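Local coordinates for protein N-acetylmuramoyl-L-alanine amidase (Peptoclostridium difficile, PDB 4RN7) that probably hydrolyses the amide bond between N-acetylmuramic acid and L-alanine in peptidoglycan, using a zinc ion held in its amidase domain, at residues H82-K87 and L146-F151; D76-I81 and S140-I145. All coordinates share one frame; numbering follows the deposited sequence. Where two conformers were deposited one is given.

Overall arrangement
Strand 77-84, third of the sheet's strands along the chain, supplies the first segments of both contacts: D76-I81 leading into and along it, H82-K87 finishing it and running on into a loop. The chain then passes through strand 95-99, helix 107-122, strand 126-131 and helix 135-139 before strand 144-151 comes back parallel to strand 77-84. Interaction 2 closes this loop first, where S140-I145 enters the strand, and interaction 1 closes it again along L146-F151. The two closures cross, their segments alternating, and their centres lie about 17 Å apart. They join without a gap: I147 N probably bonds to S80 O, at 2.8 Å. Together they run from the start of the two strands to the zinc-binding end.

Interaction 1 (H82-K87 and L146-F151); sequences HLNAEK and LIECGF. With ZN (zinc ion), chain B.
H82 and L146 meet through different first torsions: the imidazole stands beside its own backbone N (chi1 -82°), whereas CG of L146 lies anti to the backbone N, which throws the branch to the ring. The side chains cross at about a right angle, H82 CD2 3.4 Å from L146 CD1. ND1, on the other flank of the ring, binds zinc at 2.1 Å; H12 and E28 are the other protein ligands. The strands pair in parallel: H82 N donates to I147 O, and H82 O accepts from C149 N. A beta bulge then shifts the register by one residue, and N84 N bonds to G150 O at 2.7 Å, at the residue where the chain turns a corner. CB of N84 sits 3.6 Å above the F151 ring centroid, a CH-pi contact, and its amide runs on 9° from parallel above CZ and CE2, while E86 N lies at the ring edge. The amide also stacks at 19° on the carboxylate of E148, its OD1 takes the N-H of A85 on an in-plane lone pair, and a water links ND2 to E148 O. These contacts would limit rotation of the amide. E148, bent at chi2, brings OE1 to 3.3 Å from H82 CB. With the H82 backbone bonded through both N and O, and L146, H12 and F134 packed against its ring, the direction in which ND1 meets the zinc would be fixed.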
ATOM      1  N   HIS A  82      -3.259  -2.205   1.510  1.00 22.56           N
ATOM      2  CA  HIS A  82      -4.201  -3.140   2.123  1.00 20.95           C
ATOM      3  C   HIS A  82      -4.384  -2.760   3.593  1.00 26.19           C
ATOM      4  O   HIS A  82      -3.690  -1.881   4.082  1.00 24.20           O
ATOM      5  CB  HIS A  82      -3.652  -4.561   2.070  1.00 22.82           C
ATOM      6  CG  HIS A  82      -3.877  -5.256   0.766  1.00 23.97           C
ATOM      7  ND1 HIS A  82      -4.750  -6.313   0.641  1.00 27.95           N
ATOM      8  CD2 HIS A  82      -3.339  -5.061  -0.465  1.00 25.08           C
ATOM      9  CE1 HIS A  82      -4.745  -6.743  -0.609  1.00 27.24           C
ATOM     10  NE2 HIS A  82      -3.894  -6.007  -1.302  1.00 25.24           N
ATOM     11  N   LEU A  83      -5.336  -3.401   4.271  1.00 21.18           N
ATOM     12  CA  LEU A  83      -5.453  -3.279   5.732  1.00 23.51           C
ATOM     13  C   LEU A  83      -5.280  -4.672   6.304  1.00 28.21           C
ATOM     14  O   LEU A  83      -5.671  -5.672   5.694  1.00 27.91           O
ATOM     15  CB  LEU A  83      -6.811  -2.720   6.156  1.00 25.46           C
ATOM     16  CG  LEU A  83      -7.219  -1.375   5.545  1.00 27.72           C
ATOM     17  CD1 LEU A  83      -8.634  -0.989   5.984  1.00 28.14           C
ATOM     18  CD2 LEU A  83      -6.219  -0.302   5.954  1.00 30.61           C
ATOM     19  N   ASN A  84      -4.694  -4.749   7.484  1.00 27.92           N
ATOM     20  CA  ASN A  84      -4.432  -6.035   8.068  1.00 30.12           C
ATOM     21  C   ASN A  84      -5.675  -6.584   8.766  1.00 33.26           C
ATOM     22  O   ASN A  84      -6.652  -5.855   9.023  1.00 27.52           O
ATOM     23  CB  ASN A  84      -3.260  -5.918   9.051  1.00 25.57           C
ATOM     24  CG  ASN A  84      -2.322  -7.108   8.979  1.00 35.59           C
ATOM     25  OD1 ASN A  84      -2.760  -8.238   8.769  1.00 41.89           O
ATOM     26  ND2 ASN A  84      -1.026  -6.861   9.153  1.00 34.52           N
ATOM     27  N   ALA A  85      -5.638  -7.873   9.077  1.00 28.81           N
ATOM     28  CA  ALA A  85      -6.727  -8.504   9.804  1.00 32.12           C
ATOM     29  C   ALA A  85      -6.181  -9.645  10.641  1.00 34.92           C
ATOM     30  O   ALA A  85      -5.307 -10.387  10.185  1.00 39.12           O
ATOM     31  CB  ALA A  85      -7.780  -9.033   8.836  1.00 39.41           C
ATOM     32  N   GLU A  86      -6.689  -9.768  11.862  1.00 36.54           N
ATOM     33  CA  GLU A  86      -6.476 -10.955  12.680  1.00 41.88           C
ATOM     34  C   GLU A  86      -7.612 -11.933  12.406  1.00 50.41           C
ATOM     35  O   GLU A  86      -8.779 -11.552  12.491  1.00 54.96           O
ATOM     36  CB  GLU A  86      -6.529 -10.582  14.155  1.00 42.31           C
ATOM     37  CG  GLU A  86      -5.219 -10.199  14.796  1.00 51.94           C
ATOM     38  CD  GLU A  86      -5.389  -9.934  16.281  1.00 43.37           C
ATOM     39  OE1 GLU A  86      -6.022  -8.916  16.633  1.00 39.63           O
ATOM     40  OE2 GLU A  86      -4.913 -10.745  17.103  1.00 54.94           O
ATOM     41  N   LYS A  87      -7.290 -13.187  12.092  1.00 59.82           N
ATOM     42  CA  LYS A  87      -8.336 -14.176  11.836  1.00 66.29           C
ATOM     43  C   LYS A  87      -9.152 -14.491  13.093  1.00 68.48           C
ATOM     44  O   LYS A  87     -10.378 -14.624  13.027  1.00 68.37           O
ATOM     45  CB  LYS A  87      -7.765 -15.450  11.196  1.00 71.05           C
ATOM     46  CG  LYS A  87      -6.481 -15.969  11.815  1.00 63.58           C
ATOM     47  N   LEU A 146       3.798  -4.148  -0.318  1.00 26.49           N
ATOM     48  CA  LEU A 146       2.390  -4.103   0.045  1.00 22.81           C
ATOM     49  C   LEU A 146       2.371  -3.583   1.465  1.00 26.08           C
ATOM     50  O   LEU A 146       3.011  -4.160   2.343  1.00 26.87           O
ATOM     51  CB  LEU A 146       1.742  -5.499  -0.028  1.00 24.82           C
ATOM     52  CG  LEU A 146       0.254  -5.614   0.351  1.00 27.80           C
ATOM     53  CD1 LEU A 146      -0.403  -6.757  -0.410  1.00 31.79           C
ATOM     54  CD2 LEU A 146       0.045  -5.807   1.862  1.00 26.83           C
ATOM     55  N   ILE A 147       1.663  -2.477   1.677  1.00 23.35           N
ATOM     56  CA  ILE A 147       1.589  -1.899   3.009  1.00 24.27           C
ATOM     57  C   ILE A 147       0.285  -2.304   3.670  1.00 24.78           C
ATOM     58  O   ILE A 147      -0.784  -2.028   3.126  1.00 24.80           O
ATOM     59  CB  ILE A 147       1.662  -0.367   2.964  1.00 23.15           C
ATOM     60  CG1 ILE A 147       2.831   0.087   2.085  1.00 27.44           C
ATOM     61  CG2 ILE A 147       1.859   0.190   4.387  1.00 23.13           C
ATOM     62  CD1 ILE A 147       2.812   1.569   1.739  1.00 25.26           C
ATOM     63  N   GLU A 148       0.382  -2.931   4.850  1.00 23.24           N
ATOM     64  CA  GLU A 148      -0.792  -3.292   5.647  1.00 24.39           C
ATOM     65  C   GLU A 148      -1.030  -2.141   6.616  1.00 23.13           C
ATOM     66  O   GLU A 148      -0.356  -2.032   7.642  1.00 24.46           O
ATOM     67  CB  GLU A 148      -0.565  -4.597   6.422  1.00 28.89           C
ATOM     68  CG  GLU A 148      -0.422  -5.855   5.525  1.00 29.95           C
ATOM     69  CD  GLU A 148      -1.745  -6.334   4.953  1.00 38.93           C
ATOM     70  OE1 GLU A 148      -2.747  -5.607   5.058  1.00 36.09           O
ATOM     71  OE2 GLU A 148      -1.796  -7.442   4.380  1.00 45.40           O
ATOM     72  N   CYS A 149      -1.999  -1.293   6.284  1.00 24.07           N
ATOM     73  CA  CYS A 149      -2.100   0.032   6.896  1.00 25.45           C
ATOM     74  C   CYS A 149      -2.860   0.071   8.222  1.00 25.74           C
ATOM     75  O   CYS A 149      -3.576   1.039   8.499  1.00 31.93           O
ATOM     76  CB  CYS A 149      -2.736   1.019   5.923  1.00 25.61           C
ATOM     77  SG  CYS A 149      -1.731   1.314   4.435  1.00 26.85           S
ATOM     78  N   GLY A 150      -2.707  -0.968   9.036  1.00 26.65           N
ATOM     79  CA  GLY A 150      -3.377  -1.004  10.330  1.00 32.32           C
ATOM     80  C   GLY A 150      -4.370  -2.149  10.314  1.00 30.14           C
ATOM     81  O   GLY A 150      -4.686  -2.667   9.241  1.00 28.84           O
ATOM     82  N   PHE A 151      -4.847  -2.549  11.486  1.00 27.11           N
ATOM     83  CA  PHE A 151      -5.756  -3.686  11.610  1.00 28.50           C
ATOM     84  C   PHE A 151      -7.213  -3.257  11.606  1.00 28.04           C
ATOM     85  O   PHE A 151      -7.701  -2.711  12.581  1.00 30.92           O
ATOM     86  CB  PHE A 151      -5.449  -4.468  12.893  1.00 31.32           C
ATOM     87  CG  PHE A 151      -4.271  -5.391  12.758  1.00 30.20           C
ATOM     88  CD1 PHE A 151      -2.979  -4.888  12.748  1.00 29.50           C
ATOM     89  CD2 PHE A 151      -4.456  -6.755  12.594  1.00 31.06           C
ATOM     90  CE1 PHE A 151      -1.882  -5.741  12.596  1.00 31.24           C
ATOM     91  CE2 PHE A 151      -3.373  -7.607  12.432  1.00 33.57           C
ATOM     92  CZ  PHE A 151      -2.085  -7.098  12.434  1.00 31.45           C
TER
HETATM   93 ZN    ZN B 401      -6.155  -7.110   1.954  0.77 26.25          ZN
HETATM   94  O   HOH W   1      -0.470  -4.006   9.698  1.00 28.24           O

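Interaction 2 (D76-I81 and S140-I145); sequences DVLVSI and SNMPAI
L78 and A144 form the apolar centre, neighbours on one face of a parallel strand pair with CB to CB at 3.8 Å. One methyl of L78, CD2, leans on A144 CB, while the other, CD1, reaches S140 CB at 3.9 Å. The selenomethionine M142 folds back through bends at chi2 and chi3, bringing SE to 4.0 Å from L78 CB. On the other face of the sheet V79 and I145 lie side by side; I145 CG1 sits between its backbone N and carbonyl carbon (chi1 62°), and from there it meets V79 CG2 at 4.1 Å. Three backbone bonds zip the strands together: L78 N to P143 O, I145 N to L78 O, and S80 N to I145 O. At the entrance to the pair D76 O touches P143 CD at 3.5 Å. The polar ends turn to other partners: D76 OD2 to T5 N, S80 OG to D9, S140 OG to V136 O. Helices 107-122 and 164-185 cover the V79 and I145 face, and helix 63-72 the L78 face. With strand 4-10 beside 77-84 and strand 95-99 beside 144-151, the pair lies in the interior of the sheet, between helical layers.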
ATOM      1  N   ASP A  76       8.292   1.780 -12.196  1.00 35.23           N
ATOM      2  CA  ASP A  76       9.564   1.660 -11.480  1.00 36.50           C
ATOM      3  C   ASP A  76       9.382   1.081 -10.078  1.00 37.54           C
ATOM      4  O   ASP A  76      10.267   0.388  -9.553  1.00 35.65           O
ATOM      5  CB  ASP A  76      10.264   3.012 -11.400  1.00 38.03           C
ATOM      6  CG  ASP A  76      10.635   3.550 -12.764  1.00 43.93           C
ATOM      7  OD1 ASP A  76      11.665   3.113 -13.315  1.00 46.87           O
ATOM      8  OD2 ASP A  76       9.891   4.402 -13.287  1.00 40.55           O
ATOM      9  N   VAL A  77       8.235   1.390  -9.474  1.00 30.52           N
ATOM     10  CA  VAL A  77       7.883   0.980  -8.117  0.51 33.46           C
ATOM     11  C   VAL A  77       6.415   0.540  -8.110  1.00 32.15           C
ATOM     12  O   VAL A  77       5.594   1.176  -8.784  1.00 29.91           O
ATOM     13  CB  VAL A  77       8.065   2.182  -7.146  0.51 32.93           C
ATOM     14  CG1 VAL A  77       7.233   2.023  -5.885  0.51 31.72           C
ATOM     15  CG2 VAL A  77       9.536   2.380  -6.808  0.51 37.02           C
ATOM     16  N   LEU A  78       6.078  -0.508  -7.353  1.00 27.69           N
ATOM     17  CA  LEU A  78       4.680  -0.880  -7.133  1.00 25.07           C
ATOM     18  C   LEU A  78       4.381  -0.746  -5.643  1.00 27.05           C
ATOM     19  O   LEU A  78       5.140  -1.252  -4.807  1.00 27.64           O
ATOM     20  CB  LEU A  78       4.412  -2.324  -7.593  1.00 29.06           C
ATOM     21  CG  LEU A  78       2.997  -2.907  -7.421  1.00 33.54           C
ATOM     22  CD1 LEU A  78       2.803  -4.015  -8.413  1.00 30.55           C
ATOM     23  CD2 LEU A  78       2.770  -3.466  -6.014  1.00 33.35           C
ATOM     24  N   VAL A  79       3.289  -0.062  -5.306  1.00 24.41           N
ATOM     25  CA  VAL A  79       2.852   0.006  -3.904  1.00 24.94           C
ATOM     26  C   VAL A  79       1.412  -0.475  -3.835  1.00 24.81           C
ATOM     27  O   VAL A  79       0.505   0.134  -4.443  1.00 25.45           O
ATOM     28  CB  VAL A  79       2.962   1.429  -3.316  1.00 26.07           C
ATOM     29  CG1 VAL A  79       2.537   1.436  -1.831  1.00 27.10           C
ATOM     30  CG2 VAL A  79       4.390   1.950  -3.446  1.00 26.45           C
ATOM     31  N   SER A  80       1.208  -1.583  -3.130  1.00 21.72           N
ATOM     32  CA  SER A  80      -0.131  -2.117  -2.922  1.00 22.58           C
ATOM     33  C   SER A  80      -0.599  -1.651  -1.553  1.00 26.41           C
ATOM     34  O   SER A  80       0.185  -1.644  -0.594  1.00 25.42           O
ATOM     35  CB  SER A  80      -0.121  -3.643  -2.982  1.00 23.66           C
ATOM     36  OG  SER A  80      -1.435  -4.175  -2.906  1.00 28.42           O
ATOM     37  N   ILE A  81      -1.865  -1.262  -1.468  1.00 21.91           N
ATOM     38  CA  ILE A  81      -2.413  -0.710  -0.224  1.00 22.76           C
ATOM     39  C   ILE A  81      -3.482  -1.653   0.317  1.00 25.25           C
ATOM     40  O   ILE A  81      -4.493  -1.882  -0.348  1.00 21.76           O
ATOM     41  CB  ILE A  81      -3.051   0.664  -0.490  1.00 23.19           C
ATOM     42  CG1 ILE A  81      -1.977   1.663  -0.958  1.00 24.43           C
ATOM     43  CG2 ILE A  81      -3.757   1.178   0.762  1.00 26.35           C
ATOM     44  CD1 ILE A  81      -0.889   1.936   0.095  1.00 26.36           C
ATOM     45  N   SER A 140       5.132  -9.438 -10.066  1.00 33.99           N
ATOM     46  CA  SER A 140       5.507  -8.134 -10.626  1.00 37.38           C
ATOM     47  C   SER A 140       7.019  -8.052 -10.895  1.00 38.74           C
ATOM     48  O   SER A 140       7.820  -8.703 -10.209  1.00 39.76           O
ATOM     49  CB  SER A 140       5.035  -6.991  -9.724  1.00 39.08           C
ATOM     50  OG  SER A 140       5.360  -7.251  -8.372  1.00 41.43           O
ATOM     51  N   ASN A 141       7.402  -7.264 -11.899  1.00 36.09           N
ATOM     52  CA  ASN A 141       8.778  -7.235 -12.389  1.00 39.61           C
ATOM     53  C   ASN A 141       9.667  -6.122 -11.844  1.00 43.41           C
ATOM     54  O   ASN A 141      10.838  -6.021 -12.219  1.00 48.71           O
ATOM     55  CB  ASN A 141       8.782  -7.151 -13.925  1.00 46.78           C
ATOM     56  CG  ASN A 141       8.220  -8.386 -14.577  1.00 48.65           C
ATOM     57  OD1 ASN A 141       8.321  -9.482 -14.033  1.00 62.99           O
ATOM     58  ND2 ASN A 141       7.625  -8.219 -15.756  1.00 48.58           N
HETATM   59  N   MSE A 142       9.121  -5.281 -10.977  1.00 38.04           N
HETATM   60  CA  MSE A 142       9.876  -4.153 -10.465  1.00 34.03           C
HETATM   61  C   MSE A 142       9.833  -4.206  -8.951  1.00 30.46           C
HETATM   62  O   MSE A 142       9.068  -5.008  -8.397  1.00 29.56           O
HETATM   63  CB  MSE A 142       9.288  -2.840 -10.997  1.00 31.41           C
HETATM   64  CG  MSE A 142       7.959  -2.409 -10.401  1.00 31.26           C
HETATM   65 SE   MSE A 142       6.367  -3.463 -10.840  0.61 30.89          SE
HETATM   66  CE  MSE A 142       6.449  -3.372 -12.782  1.00 38.07           C
ATOM     67  N   PRO A 143      10.656  -3.377  -8.277  1.00 32.42           N
ATOM     68  CA  PRO A 143      10.527  -3.292  -6.817  1.00 33.41           C
ATOM     69  C   PRO A 143       9.079  -3.051  -6.387  1.00 35.15           C
ATOM     70  O   PRO A 143       8.425  -2.126  -6.882  1.00 32.97           O
ATOM     71  CB  PRO A 143      11.415  -2.101  -6.460  1.00 33.22           C
ATOM     72  CG  PRO A 143      12.517  -2.165  -7.478  1.00 35.61           C
ATOM     73  CD  PRO A 143      11.825  -2.619  -8.765  1.00 35.60           C
ATOM     74  N   ALA A 144       8.589  -3.906  -5.486  1.00 30.36           N
ATOM     75  CA  ALA A 144       7.173  -3.954  -5.141  1.00 28.24           C
ATOM     76  C   ALA A 144       6.991  -4.180  -3.643  1.00 29.20           C
ATOM     77  O   ALA A 144       7.648  -5.052  -3.054  1.00 27.51           O
ATOM     78  CB  ALA A 144       6.484  -5.071  -5.917  1.00 30.50           C
ATOM     79  N   ILE A 145       6.090  -3.408  -3.036  1.00 25.86           N
ATOM     80  CA  ILE A 145       5.762  -3.575  -1.622  1.00 26.18           C
ATOM     81  C   ILE A 145       4.248  -3.584  -1.438  1.00 29.65           C
ATOM     82  O   ILE A 145       3.503  -3.103  -2.304  1.00 24.89           O
ATOM     83  CB  ILE A 145       6.386  -2.472  -0.730  1.00 25.29           C
ATOM     84  CG1 ILE A 145       5.849  -1.081  -1.116  1.00 26.91           C
ATOM     85  CG2 ILE A 145       7.916  -2.532  -0.806  1.00 32.48           C
ATOM     86  CD1 ILE A 145       6.280   0.042  -0.170  1.00 29.49           C
TER